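Local coordinates for protein putative MAR1 (Leishmania donovani, PDB 1X9G) that is of unknown function but belongs to the isochorismatase superfamily and is a putative MAR1 ribonuclease, at residues Leu24-Gln29 / Ile63-Tyr68; Pro138-Gly143 / Thr167-Ile172. All coordinates share one frame; numbering follows the deposited sequence.

Contact 1 of 2, residues Leu24-Gln29 / Ile63-Tyr68; sequences LCVDLQ and IVTEHY
Gln29 and His67 show how a side-chain amide can continue a strand pairing after one backbone has turned aside. The extended Gln29 side chain brings its carboxamide against the His67 backbone: OE1 accepts from His67 N, though the modelled length is doubtfully short, while NE2 donates to His67 O at 2.9 Å, with that oxygen close to the amide plane. The pair would fix the rotation of the amide, the NE2 bond being the more securely modelled. Next along the strand, Thr65 OG1 donates to Asp27 OD2 at 2.9 Å, reaching the syn side of OD2 from somewhat out of the carboxylate plane; the hydroxyl gets there by standing between its own backbone N and carbonyl carbon (chi1 67°). Asp27 OD1 meets His67 CB at 3.5 Å and forms a salt bridge with Lys90.

Between the parallel strands the backbone ladder runs from Cys25 N to Ile63 O (2.6 Å), from Thr65 N to Cys25 O (3.2 Å) and, just past the strand end, from Asp27 N to Thr65 O (3.2 Å). On the Leu24 face the Leu24 and Ile63 side chains cross at a slant, CD1 of Leu24 lying 3.6 Å from CG2 of Ile63.

Strand 21-26 lies between 60-67 and 109-115, linked to 60-67 through helix 39-55. Leu24 and Val26 pack on helix 117-130, whose Cys120 touches Asp27; with Lys90 this resembles the Asp-Lys-Cys grouping of isochorismatase-like hydrolases. Thr65 touches Ile88 and Lys90 of strand 86-90.

Contact 2 of 2, residues Pro138-Gly143 / Thr167-Ile172; sequences PKDGLG and TTSESI
Asp140 and Ser169 tie the break in strand 134-143 to the first turn of helix 169-176 through a single carboxylate oxygen. OD2 of Asp140 accepts twice: from Ser169 OG, at a modelled separation too short to be trusted in detail, and from Ser169 N at 3.3 Å, which approaches from above the carboxylate plane. Thr168 is the N-cap residue, so this acceptor serves an N-H in the first turn, where the helix end would probably help to stabilise negative charge. The rotation of Ser169 (chi1 66°), with OG between its own N and carbonyl carbon, brings the hydroxyl to Asp140; OG is also hydrogen-bonded to Arg48 NH1.

Three backbone N-H groups find carbonyl partners here: Lys139 N donates to Thr167 O at 3.0 Å, Gly141 N to Pro138 O, and Ile172 N to Thr168 O. The polar ends of Thr168 and Glu170 turn to a third subunit, finding its Asp149 and His118 respectively. Pro138 CB lies 3.5 Å from Ser169 N, against the start of the helix, and its CD makes the apolar contact, 4.1 Å from Ile172 CD1.

The contact lies at the 164-167 edge of the sheet as it stands within the chain. Val45 of helix 39-55 packs against Pro138, Asp140 and Ser169, and Leu142 reaches helix 147-158.

Overall arrangement
Both contacts reach one parallel sheet, ordered 86-90, 60-67, 21-26, 109-115, 134-143, 164-167. Contact 1 joins two inner strands; contact 2 lies toward the edge formed by 164-167, on the opposite side of the chain's centre. Their centres are about 17 Å apart and their nearest atoms about 6 Å, without touching. Along the chain they come in series, contact 1 closing before contact 2 opens. Helix 39-55 borders both. Contact 1 includes residues that probably correspond to part of the superfamily's active site. Each also meets another copy in the four-chain assembly: contact 1 touches the second subunit through His67, contact 2 the third.

Contact 1 of 2, residues Leu24-Gln29 / Ile63-Tyr68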
ATOM      1  N   LEU A  24      20.322  11.310  11.373  1.00 60.69           N
ATOM      2  CA  LEU A  24      21.294  10.867  10.392  1.00 60.09           C
ATOM      3  C   LEU A  24      21.055  11.607   9.105  1.00 59.96           C
ATOM      4  O   LEU A  24      20.035  11.387   8.447  1.00 60.99           O
ATOM      5  CB  LEU A  24      21.154   9.372  10.194  1.00 59.80           C
ATOM      6  CG  LEU A  24      22.185   8.669   9.355  1.00 59.85           C
ATOM      7  CD1 LEU A  24      23.570   9.309   9.579  1.00 58.67           C
ATOM      8  CD2 LEU A  24      22.159   7.130   9.650  1.00 59.66           C
ATOM      9  N   CYS A  25      21.995  12.486   8.755  1.00 59.68           N
ATOM     10  CA  CYS A  25      21.823  13.391   7.640  1.00 59.24           C
ATOM     11  C   CYS A  25      22.608  12.862   6.447  1.00 58.80           C
ATOM     12  O   CYS A  25      23.850  12.956   6.404  1.00 58.25           O
ATOM     13  CB  CYS A  25      22.272  14.795   8.024  1.00 59.14           C
ATOM     14  SG  CYS A  25      22.255  15.925   6.614  1.00 60.84           S
ATOM     15  N   VAL A  26      21.894  12.277   5.482  1.00 58.37           N
ATOM     16  CA  VAL A  26      22.598  11.425   4.523  1.00 58.16           C
ATOM     17  C   VAL A  26      22.871  12.020   3.138  1.00 58.15           C
ATOM     18  O   VAL A  26      21.950  12.343   2.432  1.00 57.89           O
ATOM     19  CB  VAL A  26      22.176   9.892   4.559  1.00 57.87           C
ATOM     20  CG1 VAL A  26      20.916   9.658   5.284  1.00 57.66           C
ATOM     21  CG2 VAL A  26      22.223   9.217   3.186  1.00 56.61           C
ATOM     22  N   ASP A  27      24.168  12.212   2.832  1.00 57.83           N
ATOM     23  CA  ASP A  27      24.683  12.601   1.494  1.00 57.38           C
ATOM     24  C   ASP A  27      24.125  13.874   0.817  1.00 56.98           C
ATOM     25  O   ASP A  27      24.105  13.989  -0.405  1.00 55.50           O
ATOM     26  CB  ASP A  27      24.650  11.407   0.538  1.00 57.23           C
ATOM     27  CG  ASP A  27      25.399  10.199   1.079  1.00 59.19           C
ATOM     28  OD1 ASP A  27      25.306   9.124   0.415  1.00 63.34           O
ATOM     29  OD2 ASP A  27      26.086  10.304   2.132  1.00 55.08           O
ATOM     30  N   LEU A  28      23.726  14.860   1.608  1.00 58.14           N
ATOM     31  CA  LEU A  28      23.255  16.123   1.040  1.00 59.42           C
ATOM     32  C   LEU A  28      24.413  17.025   0.480  1.00 61.31           C
ATOM     33  O   LEU A  28      24.773  18.066   1.028  1.00 62.23           O
ATOM     34  CB  LEU A  28      22.336  16.827   2.056  1.00 58.26           C
ATOM     35  CG  LEU A  28      20.991  16.130   2.355  1.00 57.26           C
ATOM     36  CD1 LEU A  28      20.242  16.782   3.506  1.00 53.68           C
ATOM     37  CD2 LEU A  28      20.057  15.977   1.114  1.00 51.66           C
ATOM     38  N   GLN A  29      24.981  16.619  -0.646  1.00 63.24           N
ATOM     39  CA  GLN A  29      26.214  17.218  -1.166  1.00 64.08           C
ATOM     40  C   GLN A  29      25.986  17.954  -2.490  1.00 65.24           C
ATOM     41  O   GLN A  29      24.901  17.874  -3.092  1.00 65.24           O
ATOM     42  CB  GLN A  29      27.285  16.129  -1.321  1.00 63.61           C
ATOM     43  CG  GLN A  29      27.147  15.079  -0.247  1.00 62.82           C
ATOM     44  CD  GLN A  29      28.088  13.939  -0.378  1.00 64.42           C
ATOM     45  OE1 GLN A  29      27.842  12.864   0.170  1.00 64.65           O
ATOM     46  NE2 GLN A  29      29.200  14.154  -1.082  1.00 65.51           N
ATOM     47  N   ILE A  63      24.358  13.284  12.944  1.00 60.85           N
ATOM     48  CA  ILE A  63      25.382  12.605  12.155  1.00 60.11           C
ATOM     49  C   ILE A  63      25.250  12.974  10.659  1.00 60.78           C
ATOM     50  O   ILE A  63      24.164  12.940  10.092  1.00 62.57           O
ATOM     51  CB  ILE A  63      25.346  11.057  12.417  1.00 60.02           C
ATOM     52  CG1 ILE A  63      25.466  10.756  13.918  1.00 58.94           C
ATOM     53  CG2 ILE A  63      26.400  10.279  11.593  1.00 58.44           C
ATOM     54  CD1 ILE A  63      25.261   9.284  14.267  1.00 58.95           C
ATOM     55  N   VAL A  64      26.353  13.355  10.037  1.00 60.57           N
ATOM     56  CA  VAL A  64      26.375  13.773   8.650  1.00 59.74           C
ATOM     57  C   VAL A  64      27.325  12.793   8.013  1.00 60.08           C
ATOM     58  O   VAL A  64      28.443  12.619   8.487  1.00 59.44           O
ATOM     59  CB  VAL A  64      26.980  15.196   8.514  1.00 59.77           C
ATOM     60  CG1 VAL A  64      27.113  15.626   7.072  1.00 56.74           C
ATOM     61  CG2 VAL A  64      26.164  16.225   9.334  1.00 60.49           C
ATOM     62  N   THR A  65      26.874  12.114   6.963  1.00 60.48           N
ATOM     63  CA  THR A  65      27.806  11.358   6.122  1.00 60.57           C
ATOM     64  C   THR A  65      27.969  12.130   4.815  1.00 61.15           C
ATOM     65  O   THR A  65      26.987  12.691   4.288  1.00 61.16           O
ATOM     66  CB  THR A  65      27.308   9.930   5.803  1.00 60.02           C
ATOM     67  OG1 THR A  65      26.155  10.038   4.983  1.00 62.44           O
ATOM     68  CG2 THR A  65      26.927   9.186   7.036  1.00 58.52           C
ATOM     69  N   GLU A  66      29.206  12.183   4.307  1.00 62.00           N
ATOM     70  CA  GLU A  66      29.449  12.649   2.949  1.00 62.12           C
ATOM     71  C   GLU A  66      30.034  11.473   2.214  1.00 63.03           C
ATOM     72  O   GLU A  66      30.968  10.828   2.698  1.00 62.52           O
ATOM     73  CB  GLU A  66      30.452  13.797   2.857  1.00 62.11           C
ATOM     74  CG  GLU A  66      30.576  14.743   4.036  1.00 62.69           C
ATOM     75  CD  GLU A  66      31.313  16.014   3.661  1.00 62.04           C
ATOM     76  OE1 GLU A  66      32.551  15.965   3.453  1.00 63.63           O
ATOM     77  OE2 GLU A  66      30.649  17.063   3.552  1.00 59.83           O
ATOM     78  N   HIS A  67      29.496  11.235   1.027  1.00 64.01           N
ATOM     79  CA  HIS A  67      29.860  10.121   0.182  1.00 65.66           C
ATOM     80  C   HIS A  67      30.817  10.602  -0.888  1.00 67.03           C
ATOM     81  O   HIS A  67      30.531  11.584  -1.566  1.00 66.38           O
ATOM     82  CB  HIS A  67      28.601   9.605  -0.510  1.00 65.67           C
ATOM     83  CG  HIS A  67      28.824   8.369  -1.302  1.00 64.48           C
ATOM     84  ND1 HIS A  67      28.783   7.113  -0.735  1.00 63.88           N
ATOM     85  CD2 HIS A  67      29.111   8.192  -2.613  1.00 63.98           C
ATOM     86  CE1 HIS A  67      29.012   6.211  -1.671  1.00 65.79           C
ATOM     87  NE2 HIS A  67      29.226   6.840  -2.816  1.00 65.67           N
ATOM     88  N   TYR A  68      31.931   9.883  -1.046  1.00 69.89           N
ATOM     89  CA  TYR A  68      33.067  10.280  -1.903  1.00 72.43           C
ATOM     90  C   TYR A  68      33.164  11.807  -2.100  1.00 73.14           C
ATOM     91  O   TYR A  68      32.973  12.308  -3.206  1.00 72.40           O
ATOM     92  CB  TYR A  68      32.983   9.542  -3.229  1.00 73.98           C
ATOM     93  CG  TYR A  68      34.246   9.547  -4.056  1.00 76.87           C
ATOM     94  CD1 TYR A  68      34.279  10.186  -5.312  1.00 78.49           C
ATOM     95  CD2 TYR A  68      35.408   8.906  -3.604  1.00 78.73           C
ATOM     96  CE1 TYR A  68      35.436  10.199  -6.087  1.00 78.94           C
ATOM     97  CE2 TYR A  68      36.578   8.922  -4.375  1.00 79.72           C
ATOM     98  CZ  TYR A  68      36.579   9.565  -5.616  1.00 78.76           C
ATOM     99  OH  TYR A  68      37.721   9.559  -6.392  1.00 78.73           O
TER

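Contact 2 of 2, residues Pro138-Gly143 / Thr167-Ile172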
ATOM      1  N   PRO A 138      11.381  11.019   7.759  1.00 56.65           N
ATOM      2  CA  PRO A 138      10.469  12.050   7.282  1.00 57.43           C
ATOM      3  C   PRO A 138      10.501  12.084   5.769  1.00 58.46           C
ATOM      4  O   PRO A 138      11.531  12.503   5.212  1.00 59.86           O
ATOM      5  CB  PRO A 138      11.092  13.331   7.833  1.00 57.55           C
ATOM      6  CG  PRO A 138      12.596  13.032   7.806  1.00 56.60           C
ATOM      7  CD  PRO A 138      12.701  11.569   8.154  1.00 56.75           C
ATOM      8  N   LYS A 139       9.411  11.662   5.120  1.00 58.08           N
ATOM      9  CA  LYS A 139       9.308  11.639   3.648  1.00 58.60           C
ATOM     10  C   LYS A 139       9.553  12.998   3.024  1.00 58.26           C
ATOM     11  O   LYS A 139       9.984  13.131   1.873  1.00 58.88           O
ATOM     12  CB  LYS A 139       7.931  11.154   3.212  1.00 58.40           C
ATOM     13  CG  LYS A 139       7.867  10.878   1.713  1.00 58.19           C
ATOM     14  CD  LYS A 139       6.521  10.260   1.344  1.00 60.85           C
ATOM     15  CE  LYS A 139       6.064  10.713  -0.004  1.00 62.63           C
ATOM     16  NZ  LYS A 139       5.329   9.554  -0.613  1.00 68.34           N
ATOM     17  N   ASP A 140       9.113  13.972   3.785  1.00 57.92           N
ATOM     18  CA  ASP A 140       9.543  15.326   3.841  1.00 57.88           C
ATOM     19  C   ASP A 140      10.967  15.683   3.387  1.00 57.38           C
ATOM     20  O   ASP A 140      11.184  16.638   2.627  1.00 57.93           O
ATOM     21  CB  ASP A 140       9.423  15.658   5.345  1.00 58.35           C
ATOM     22  CG  ASP A 140       8.685  16.851   5.531  1.00 60.65           C
ATOM     23  OD1 ASP A 140       8.124  17.218   4.493  1.00 68.64           O
ATOM     24  OD2 ASP A 140       8.643  17.452   6.604  1.00 66.48           O
ATOM     25  N   GLY A 141      11.933  14.947   3.925  1.00 56.47           N
ATOM     26  CA  GLY A 141      13.341  15.219   3.742  1.00 55.73           C
ATOM     27  C   GLY A 141      14.005  14.044   3.048  1.00 55.43           C
ATOM     28  O   GLY A 141      15.158  13.708   3.342  1.00 55.35           O
ATOM     29  N   LEU A 142      13.266  13.413   2.134  1.00 54.36           N
ATOM     30  CA  LEU A 142      13.846  12.420   1.219  1.00 54.06           C
ATOM     31  C   LEU A 142      13.657  12.836  -0.240  1.00 53.47           C
ATOM     32  O   LEU A 142      12.742  13.622  -0.570  1.00 51.69           O
ATOM     33  CB  LEU A 142      13.291  11.014   1.448  1.00 54.10           C
ATOM     34  CG  LEU A 142      13.260  10.341   2.827  1.00 56.52           C
ATOM     35  CD1 LEU A 142      12.204   9.204   2.848  1.00 55.74           C
ATOM     36  CD2 LEU A 142      14.646   9.883   3.365  1.00 54.17           C
ATOM     37  N   GLY A 143      14.577  12.362  -1.096  1.00 53.55           N
ATOM     38  CA  GLY A 143      14.483  12.572  -2.548  1.00 53.39           C
ATOM     39  C   GLY A 143      15.342  11.629  -3.392  1.00 53.14           C
ATOM     40  O   GLY A 143      16.260  10.998  -2.888  1.00 53.31           O
ATOM     41  N   THR A 167       6.856   8.940   8.059  1.00 49.37           N
ATOM     42  CA  THR A 167       5.851   9.987   8.306  1.00 50.03           C
ATOM     43  C   THR A 167       6.415  11.268   7.693  1.00 50.25           C
ATOM     44  O   THR A 167       6.783  11.275   6.528  1.00 50.53           O
ATOM     45  CB  THR A 167       5.487  10.149   9.816  1.00 49.06           C
ATOM     46  OG1 THR A 167       6.701  10.164  10.599  1.00 52.87           O
ATOM     47  CG2 THR A 167       4.538   8.999  10.329  1.00 48.80           C
ATOM     48  N   THR A 168       6.504  12.333   8.486  1.00 50.65           N
ATOM     49  CA  THR A 168       7.068  13.588   8.054  1.00 50.11           C
ATOM     50  C   THR A 168       7.692  14.210   9.259  1.00 50.12           C
ATOM     51  O   THR A 168       7.474  13.757  10.378  1.00 51.78           O
ATOM     52  CB  THR A 168       6.018  14.580   7.435  1.00 49.92           C
ATOM     53  OG1 THR A 168       4.933  14.770   8.345  1.00 52.02           O
ATOM     54  CG2 THR A 168       5.447  14.080   6.117  1.00 47.77           C
ATOM     55  N   SER A 169       8.457  15.269   9.031  1.00 50.60           N
ATOM     56  CA  SER A 169       9.117  16.035  10.100  1.00 50.58           C
ATOM     57  C   SER A 169       8.185  16.714  11.089  1.00 50.72           C
ATOM     58  O   SER A 169       8.505  16.762  12.266  1.00 50.40           O
ATOM     59  CB  SER A 169      10.171  17.010   9.531  1.00 51.19           C
ATOM     60  OG  SER A 169       9.600  18.058   8.745  1.00 51.71           O
ATOM     61  N   GLU A 170       7.024  17.207  10.662  1.00 51.53           N
ATOM     62  CA  GLU A 170       6.114  17.747  11.669  1.00 52.38           C
ATOM     63  C   GLU A 170       5.552  16.614  12.502  1.00 52.65           C
ATOM     64  O   GLU A 170       5.563  16.685  13.701  1.00 52.88           O
ATOM     65  CB  GLU A 170       5.038  18.681  11.093  1.00 52.25           C
ATOM     66  CG  GLU A 170       3.856  18.908  11.999  1.00 51.49           C
ATOM     67  CD  GLU A 170       2.960  20.053  11.538  1.00 53.07           C
ATOM     68  OE1 GLU A 170       3.531  21.152  11.423  1.00 55.85           O
ATOM     69  OE2 GLU A 170       1.706  19.886  11.323  1.00 51.18           O
ATOM     70  N   SER A 171       5.138  15.523  11.879  1.00 53.47           N
ATOM     71  CA  SER A 171       4.660  14.363  12.653  1.00 52.39           C
ATOM     72  C   SER A 171       5.693  13.930  13.658  1.00 52.02           C
ATOM     73  O   SER A 171       5.377  13.666  14.779  1.00 53.19           O
ATOM     74  CB  SER A 171       4.420  13.159  11.737  1.00 51.81           C
ATOM     75  OG  SER A 171       3.548  12.239  12.384  1.00 50.64           O
ATOM     76  N   ILE A 172       6.933  13.807  13.221  1.00 52.34           N
ATOM     77  CA  ILE A 172       8.036  13.368  14.077  1.00 51.83           C
ATOM     78  C   ILE A 172       8.377  14.313  15.251  1.00 53.42           C
ATOM     79  O   ILE A 172       8.616  13.813  16.365  1.00 53.17           O
ATOM     80  CB  ILE A 172       9.299  13.093  13.222  1.00 52.20           C
ATOM     81  CG1 ILE A 172       9.168  11.746  12.501  1.00 51.06           C
ATOM     82  CG2 ILE A 172      10.581  13.057  14.071  1.00 50.38           C
ATOM     83  CD1 ILE A 172      10.338  11.515  11.468  1.00 50.11           C
TER